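Local coordinates for diacylglycerol O-acyltransferase (Marinobacter hydrocarbonoclasticus, PDB 6CHJ), which probably catalyses transfer of an acyl group from acyl-CoA to diacylglycerol, giving triacylglycerol, and also, as a wax ester synthase, to long-chain alcohols, at residues B[227-231]-B[277-281]; B[230-234]-B[430-434]; B[271-275]-B[315-320]. All coordinates share one frame; numbering follows the deposited sequence.

Contact 1: B[227-231]-B[277-281]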
loop_
_atom_site.group_PDB
_atom_site.type_symbol
_atom_site.label_atom_id
_atom_site.label_comp_id
_atom_site.label_asym_id
_atom_site.label_seq_id
_atom_site.Cartn_x
_atom_site.Cartn_y
_atom_site.Cartn_z
ATOM N N PRO B 227 4.707 32.409 -5.778
ATOM C CA PRO B 227 6.103 32.199 -6.190
ATOM C C PRO B 227 6.455 30.738 -6.442
ATOM O O PRO B 227 5.863 29.804 -5.895
ATOM C CB PRO B 227 6.901 32.725 -4.991
ATOM C CG PRO B 227 5.975 32.504 -3.818
ATOM C CD PRO B 227 4.577 32.729 -4.344
ATOM N N ARG B 228 7.470 30.547 -7.274
ATOM C CA ARG B 228 8.096 29.246 -7.340
ATOM C C ARG B 228 8.576 28.866 -5.943
ATOM O O ARG B 228 9.120 29.694 -5.209
ATOM C CB ARG B 228 9.243 29.259 -8.348
ATOM C CG ARG B 228 8.769 29.064 -9.803
ATOM C CD ARG B 228 9.913 28.800 -10.782
ATOM N NE ARG B 228 9.613 27.704 -11.709
ATOM C CZ ARG B 228 9.627 27.806 -13.042
ATOM N NH1 ARG B 228 9.933 28.961 -13.619
ATOM N NH2 ARG B 228 9.340 26.749 -13.801
ATOM N N CYS B 229 8.322 27.617 -5.561
ATOM C CA CYS B 229 8.521 27.173 -4.188
ATOM C C CYS B 229 8.787 25.679 -4.170
ATOM O O CYS B 229 8.291 24.933 -5.021
ATOM C CB CYS B 229 7.305 27.484 -3.317
ATOM S SG CYS B 229 7.528 27.053 -1.586
ATOM N N MET B 230 9.560 25.252 -3.171
ATOM C CA MET B 230 9.891 23.840 -3.030
ATOM C C MET B 230 8.645 22.978 -2.782
ATOM O O MET B 230 8.635 21.796 -3.140
ATOM C CB MET B 230 10.932 23.664 -1.917
ATOM C CG MET B 230 10.369 23.278 -0.581
ATOM S SD MET B 230 11.598 23.128 0.756
ATOM C CE MET B 230 12.249 21.477 0.551
ATOM N N LEU B 231 7.578 23.540 -2.193
ATOM C CA LEU B 231 6.319 22.799 -2.090
ATOM C C LEU B 231 5.702 22.476 -3.452
ATOM O O LEU B 231 4.778 21.661 -3.524
ATOM C CB LEU B 231 5.288 23.586 -1.269
ATOM C CG LEU B 231 5.710 24.176 0.085
ATOM C CD1 LEU B 231 4.553 24.880 0.758
ATOM C CD2 LEU B 231 6.258 23.120 1.016
ATOM N N TYR B 277 9.914 26.504 8.303
ATOM C CA TYR B 277 10.323 25.306 7.580
ATOM C C TYR B 277 11.138 25.657 6.335
ATOM O O TYR B 277 12.166 25.024 6.059
ATOM C CB TYR B 277 9.105 24.453 7.215
ATOM C CG TYR B 277 9.511 23.224 6.443
ATOM C CD1 TYR B 277 9.822 22.037 7.106
ATOM C CD2 TYR B 277 9.639 23.256 5.060
ATOM C CE1 TYR B 277 10.221 20.905 6.410
ATOM C CE2 TYR B 277 10.048 22.129 4.353
ATOM C CZ TYR B 277 10.333 20.961 5.034
ATOM O OH TYR B 277 10.739 19.852 4.342
ATOM N N LEU B 278 10.706 26.668 5.573
ATOM C CA LEU B 278 11.398 26.976 4.327
ATOM C C LEU B 278 12.702 27.721 4.567
ATOM O O LEU B 278 13.666 27.551 3.810
ATOM C CB LEU B 278 10.482 27.782 3.406
ATOM C CG LEU B 278 9.310 26.976 2.844
ATOM C CD1 LEU B 278 8.212 27.892 2.305
ATOM C CD2 LEU B 278 9.805 26.037 1.774
ATOM N N MET B 279 12.766 28.550 5.605
ATOM C CA MET B 279 14.055 29.116 5.976
ATOM C C MET B 279 15.023 28.007 6.342
ATOM O O MET B 279 16.118 27.906 5.771
ATOM C CB MET B 279 13.892 30.099 7.128
ATOM C CG MET B 279 13.162 31.362 6.719
ATOM S SD MET B 279 13.175 32.578 8.032
ATOM C CE MET B 279 12.055 31.835 9.221
ATOM N N ASN B 280 14.596 27.116 7.251
ATOM C CA ASN B 280 15.431 25.996 7.651
ATOM C C ASN B 280 15.930 25.190 6.456
ATOM O O ASN B 280 17.022 24.617 6.519
ATOM C CB ASN B 280 14.663 25.112 8.626
ATOM C CG ASN B 280 14.826 25.558 10.074
ATOM O OD1 ASN B 280 15.631 24.999 10.813
ATOM N ND2 ASN B 280 14.056 26.556 10.486
ATOM N N GLN B 281 15.173 25.139 5.355
ATOM C CA GLN B 281 15.655 24.489 4.132
ATOM C C GLN B 281 16.430 25.428 3.223
ATOM O O GLN B 281 16.825 25.014 2.126
ATOM C CB GLN B 281 14.489 23.887 3.333
ATOM C CG GLN B 281 13.886 22.645 3.958
ATOM C CD GLN B 281 14.674 21.399 3.608
ATOM O OE1 GLN B 281 14.817 21.044 2.432
ATOM N NE2 GLN B 281 15.195 20.729 4.628
#
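A Met-aromatic contact at the C-terminal end of helix 262-280 brings Met-230 against Tyr-277, while Leu-278 and Gln-281 border the same thioether. Met-230 SD lies 5.3 Å from the centroid of the Tyr-277 ring and 74° off its normal, an oblique approach in which the ring atom it meets is CE2. The ring's own polar end is engaged elsewhere, its OH being probably hydrogen-bonded to Pro-433 O. Met-230 and Leu-278 run antiparallel alongside each other, and the CD2 branch of the leucine comes within 3.6 Å of SD and 3.7 Å of Met-230 CG. The chain of Gln-281 lies transverse to the methionine. Its CB and CG back onto the sulfur, and a bend at chi2 carries the amide round to the terminal methyl, with OE1 3.2 Å from Met-230 CE. In fold terms, a loop that leads into strand 239-247, an outer strand of the second six-stranded mixed sheet, is here laid across the last turn of a helix. The backbone bond from Gln-281 N to Tyr-277 O closes the end of that helix. Cys-229 extends the apolar patch: its SG meets the CD1 branch of Leu-278 at 4.0 Å. With SG opposite the backbone N across CA-CB (chi1 -176°), the sulfur also faces the chain ahead, where it accepts a hydrogen bond of 3.6 Å from Leu-231 N, the N-H...S angle being 162°. Replacing Cys-229 with an alanine would probably open a gap beside Leu-278 CD1 and deprive Leu-231 N of its sulfur acceptor.

Contact 2: B[230-234]-B[430-434]; sequences MLNQK and RTLPS
The side chains of Leu-231 and Leu-432 are set nearly perpendicular to each other, and their CD2 methyls meet 3.5 Å apart. The CB of Leu-231 leads away from 430-434, but a first torsion of -49° sets CG beside the backbone N, and from there the CD2 branch reaches the partner, where it also approaches CD1 of Leu-432 at 4.0 Å. Behind this pair stands helix 262-280, with Leu-274 against Leu-231 and Tyr-277 against Leu-432. Met-230 approaches differently, through its end: its CE methyl rests 3.3 Å from Thr-431 O, a methyl packed against a backbone carbonyl oxygen, and touches the Pro-433 ring more loosely, 4.3 Å from CD.

Two connections meet here, the loop running into strand 239-247 and the one that leaves strand 420-428 for helix 437-453. Those strands are neighbours and antiparallel in the second mixed sheet, so the contact closes a corner beside the sheet. Backbone hydrogen bonds of Leu-231 with Ala-409 and of Gln-233 with Arg-407 also hold the 230-234 loop.

At the other end of the contact a carbonyl oxygen meets the edge of a guanidinium: Arg-430 bends at chi3 (72°), which brings its NH2 to 2.6 Å from Lys-234 O, and that oxygen lies near the plane of the group. Thr-431 CG2 also sits at the guanidinium edge and packs against the same oxygen, 3.6 Å from Lys-234 O. Arg-430 further packs on Arg-112 of the second subunit, and its NH1 has a long, weak ion pair with Glu-111 of that subunit.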
loop_
_atom_site.group_PDB
_atom_site.type_symbol
_atom_site.label_atom_id
_atom_site.label_comp_id
_atom_site.label_asym_id
_atom_site.label_seq_id
_atom_site.Cartn_x
_atom_site.Cartn_y
_atom_site.Cartn_z
ATOM N N MET B 230 9.560 25.252 -3.171
ATOM C CA MET B 230 9.891 23.840 -3.030
ATOM C C MET B 230 8.645 22.978 -2.782
ATOM O O MET B 230 8.635 21.796 -3.140
ATOM C CB MET B 230 10.932 23.664 -1.917
ATOM C CG MET B 230 10.369 23.278 -0.581
ATOM S SD MET B 230 11.598 23.128 0.756
ATOM C CE MET B 230 12.249 21.477 0.551
ATOM N N LEU B 231 7.578 23.540 -2.193
ATOM C CA LEU B 231 6.319 22.799 -2.090
ATOM C C LEU B 231 5.702 22.476 -3.452
ATOM O O LEU B 231 4.778 21.661 -3.524
ATOM C CB LEU B 231 5.288 23.586 -1.269
ATOM C CG LEU B 231 5.710 24.176 0.085
ATOM C CD1 LEU B 231 4.553 24.880 0.758
ATOM C CD2 LEU B 231 6.258 23.120 1.016
ATOM N N ASN B 232 6.168 23.085 -4.537
ATOM C CA ASN B 232 5.361 23.051 -5.747
ATOM C C ASN B 232 6.112 22.395 -6.900
ATOM O O ASN B 232 6.388 23.014 -7.930
ATOM C CB ASN B 232 4.889 24.480 -6.062
ATOM C CG ASN B 232 4.137 25.108 -4.887
ATOM O OD1 ASN B 232 4.631 26.032 -4.233
ATOM N ND2 ASN B 232 2.949 24.592 -4.603
ATOM N N GLN B 233 6.409 21.117 -6.738
ATOM C CA GLN B 233 7.163 20.360 -7.718
ATOM C C GLN B 233 6.561 18.959 -7.798
ATOM O O GLN B 233 5.683 18.598 -7.014
ATOM C CB GLN B 233 8.655 20.325 -7.343
ATOM C CG GLN B 233 8.886 20.334 -5.830
ATOM C CD GLN B 233 10.365 20.381 -5.434
ATOM O OE1 GLN B 233 11.231 19.879 -6.154
ATOM N NE2 GLN B 233 10.656 20.994 -4.287
ATOM N N LYS B 234 7.016 18.183 -8.773
ATOM C CA LYS B 234 6.544 16.812 -8.928
ATOM C C LYS B 234 6.927 15.977 -7.702
ATOM O O LYS B 234 7.998 16.149 -7.108
ATOM C CB LYS B 234 7.125 16.190 -10.208
ATOM C CG LYS B 234 6.488 16.729 -11.522
ATOM C CD LYS B 234 7.041 16.050 -12.786
ATOM C CE LYS B 234 6.010 16.031 -13.946
ATOM N NZ LYS B 234 5.370 14.682 -14.187
ATOM N N ARG B 430 9.575 12.699 0.037
ATOM C CA ARG B 430 10.842 13.104 -0.573
ATOM C C ARG B 430 10.982 14.621 -0.664
ATOM O O ARG B 430 12.030 15.176 -0.313
ATOM C CB ARG B 430 11.010 12.512 -1.968
ATOM C CG ARG B 430 12.243 13.086 -2.658
ATOM C CD ARG B 430 12.208 12.921 -4.155
ATOM N NE ARG B 430 11.238 13.803 -4.800
ATOM C CZ ARG B 430 10.752 13.600 -6.027
ATOM N NH1 ARG B 430 11.142 12.530 -6.723
ATOM N NH2 ARG B 430 9.869 14.453 -6.561
ATOM N N THR B 431 9.960 15.313 -1.159
ATOM C CA THR B 431 10.190 16.726 -1.404
ATOM C C THR B 431 10.133 17.545 -0.122
ATOM O O THR B 431 10.627 18.677 -0.106
ATOM C CB THR B 431 9.210 17.254 -2.475
ATOM O OG1 THR B 431 7.871 17.068 -2.036
ATOM C CG2 THR B 431 9.373 16.462 -3.777
ATOM N N LEU B 432 9.605 16.986 0.964
ATOM C CA LEU B 432 9.461 17.709 2.225
ATOM C C LEU B 432 10.163 16.953 3.347
ATOM O O LEU B 432 9.511 16.426 4.261
ATOM C CB LEU B 432 7.989 17.944 2.551
ATOM C CG LEU B 432 7.399 19.004 1.621
ATOM C CD1 LEU B 432 5.924 19.208 1.868
ATOM C CD2 LEU B 432 8.166 20.298 1.805
ATOM N N PRO B 433 11.498 16.912 3.324
ATOM C CA PRO B 433 12.235 16.221 4.386
ATOM C C PRO B 433 11.967 16.827 5.756
ATOM O O PRO B 433 11.963 18.048 5.924
ATOM C CB PRO B 433 13.698 16.409 3.971
ATOM C CG PRO B 433 13.692 17.639 3.112
ATOM C CD PRO B 433 12.417 17.528 2.348
ATOM N N SER B 434 11.733 15.944 6.735
ATOM C CA SER B 434 11.621 16.299 8.153
ATOM C C SER B 434 10.326 17.053 8.440
ATOM O O SER B 434 10.276 17.929 9.297
ATOM C CB SER B 434 12.839 17.091 8.627
ATOM O OG SER B 434 14.018 16.328 8.430
#

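Contact 3: B[271-275]-B[315-320]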
loop_
_atom_site.group_PDB
_atom_site.type_symbol
_atom_site.label_atom_id
_atom_site.label_comp_id
_atom_site.label_asym_id
_atom_site.label_seq_id
_atom_site.Cartn_x
_atom_site.Cartn_y
_atom_site.Cartn_z
ATOM N N ALA B 271 1.181 30.015 8.562
ATOM C CA ALA B 271 2.156 30.938 7.964
ATOM C C ALA B 271 3.505 30.898 8.687
ATOM O O ALA B 271 4.560 30.805 8.047
ATOM C CB ALA B 271 1.608 32.364 7.971
ATOM N N ALA B 272 3.494 30.975 10.022
ATOM C CA ALA B 272 4.749 30.923 10.778
ATOM C C ALA B 272 5.473 29.600 10.548
ATOM O O ALA B 272 6.654 29.586 10.174
ATOM C CB ALA B 272 4.489 31.140 12.275
ATOM N N ALA B 273 4.769 28.475 10.741
ATOM C CA ALA B 273 5.387 27.162 10.544
ATOM C C ALA B 273 5.978 27.033 9.146
ATOM O O ALA B 273 7.109 26.553 8.982
ATOM C CB ALA B 273 4.375 26.042 10.808
ATOM N N LEU B 274 5.229 27.461 8.122
ATOM C CA LEU B 274 5.734 27.351 6.757
ATOM C C LEU B 274 6.975 28.202 6.575
ATOM O O LEU B 274 7.918 27.804 5.877
ATOM C CB LEU B 274 4.661 27.780 5.756
ATOM C CG LEU B 274 3.576 26.766 5.393
ATOM C CD1 LEU B 274 2.421 27.471 4.716
ATOM C CD2 LEU B 274 4.141 25.631 4.505
ATOM N N ARG B 275 6.978 29.388 7.192
ATOM C CA ARG B 275 8.120 30.285 7.110
ATOM C C ARG B 275 9.349 29.641 7.737
ATOM O O ARG B 275 10.407 29.555 7.103
ATOM C CB ARG B 275 7.770 31.616 7.790
ATOM C CG ARG B 275 8.888 32.637 7.789
ATOM C CD ARG B 275 8.481 33.898 8.535
ATOM N NE ARG B 275 9.658 34.575 9.059
ATOM C CZ ARG B 275 10.474 35.338 8.338
ATOM N NH1 ARG B 275 10.215 35.570 7.060
ATOM N NH2 ARG B 275 11.545 35.889 8.905
ATOM N N LEU B 315 -0.037 34.394 2.792
ATOM C CA LEU B 315 0.425 33.997 4.114
ATOM C C LEU B 315 1.467 34.949 4.692
ATOM O O LEU B 315 1.753 34.866 5.896
ATOM C CB LEU B 315 0.970 32.564 4.063
ATOM C CG LEU B 315 -0.157 31.538 3.837
ATOM C CD1 LEU B 315 0.353 30.123 3.857
ATOM C CD2 LEU B 315 -1.262 31.715 4.847
ATOM N N HIS B 316 2.028 35.852 3.871
ATOM C CA HIS B 316 2.973 36.882 4.332
ATOM C C HIS B 316 4.196 36.259 4.993
ATOM O O HIS B 316 4.631 36.697 6.057
ATOM C CB HIS B 316 2.313 37.868 5.303
ATOM C CG HIS B 316 1.268 38.719 4.668
ATOM N ND1 HIS B 316 -0.073 38.570 4.944
ATOM C CD2 HIS B 316 1.361 39.723 3.764
ATOM C CE1 HIS B 316 -0.762 39.444 4.231
ATOM N NE2 HIS B 316 0.085 40.153 3.508
ATOM N N THR B 317 4.746 35.232 4.360
ATOM C CA THR B 317 5.937 34.571 4.870
ATOM C C THR B 317 7.194 35.397 4.679
ATOM O O THR B 317 8.271 34.951 5.073
ATOM C CB THR B 317 6.077 33.204 4.200
ATOM O OG1 THR B 317 6.006 33.365 2.772
ATOM C CG2 THR B 317 4.946 32.328 4.670
ATOM N N ASP B 318 7.081 36.582 4.098
ATOM C CA ASP B 318 8.183 37.531 3.995
ATOM C C ASP B 318 8.253 38.478 5.183
ATOM O O ASP B 318 9.184 39.286 5.260
ATOM C CB ASP B 318 8.042 38.340 2.703
ATOM C CG ASP B 318 6.854 39.282 2.741
ATOM O OD1 ASP B 318 6.982 40.433 2.267
ATOM O OD2 ASP B 318 5.793 38.885 3.260
ATOM N N VAL B 319 7.285 38.412 6.099
ATOM C CA VAL B 319 7.214 39.280 7.271
ATOM C C VAL B 319 7.863 38.567 8.452
ATOM O O VAL B 319 7.639 37.369 8.660
ATOM C CB VAL B 319 5.747 39.646 7.581
ATOM C CG1 VAL B 319 5.645 40.575 8.788
ATOM C CG2 VAL B 319 5.049 40.229 6.337
ATOM N N GLN B 320 8.647 39.301 9.248
ATOM C CA GLN B 320 9.435 38.677 10.312
ATOM C C GLN B 320 8.752 38.689 11.676
ATOM O O GLN B 320 8.727 37.669 12.363
ATOM C CB GLN B 320 10.805 39.343 10.428
ATOM C CG GLN B 320 11.762 38.505 11.240
ATOM C CD GLN B 320 13.184 39.014 11.188
ATOM O OE1 GLN B 320 13.554 39.740 10.264
ATOM N NE2 GLN B 320 13.994 38.639 12.183
#
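Helix 262-280 passes the loop 315-320 closely twice, with CA atoms 5.2 Å apart at Ala-271 and Leu-315 and 5.3 Å apart at Arg-275 and Thr-317, where a type I turn runs from His-316 to Val-319. The short side chain of Ala-271 permits the first approach, its CB lying 3.3 Å from Leu-315 O. One turn on, Leu-274 meets Leu-315 at an oblique crossing, CD1 to CD1 at 3.5 Å. Arg-275 runs out extended over the turn, CG pointing opposite the backbone N (chi1 179°). Its NH1 donates to Thr-317 O at 2.8 Å; the oxygen lies in the guanidinium plane, but the donor stands 38° out of the carbonyl plane. Val-319 O sits 3.2 Å above one face of the same group, near its rim, with Gln-320 CA over that face as well. The Thr-317 hydroxyl bonds instead to Leu-289 N. Val-319 O also accepts a hydrogen bond from Arg-325 NE, and Arg-325 NH2 lies close to Arg-275 NE; the partial negative charge of the two turn carbonyls probably eases the proximity of these like charges.

How the contacts relate
Contacts 1 and 2 start from the same loop, share Met-230 and Leu-231, and have centres about 8 Å apart; the probable hydrogen bond between Tyr-277 OH and Pro-433 O, 2.7 Å long, joins them. Contact 3 uses an earlier turn of helix 262-280, its centre about 11 Å from that of contact 1 and about 17 Å from that of contact 2. Leu-231 CD1 packs 3.8 Å from Leu-274 CD2, connecting it to both. Contacts 1 and 3 both use helix 262-280, while contact 2 joins two loops that pack beside it through Leu-231 and Leu-432. None of them includes the HHxxxDG motif of this acyltransferase family, which begins at the end of strand 127-135; they are packing between parts of the fold.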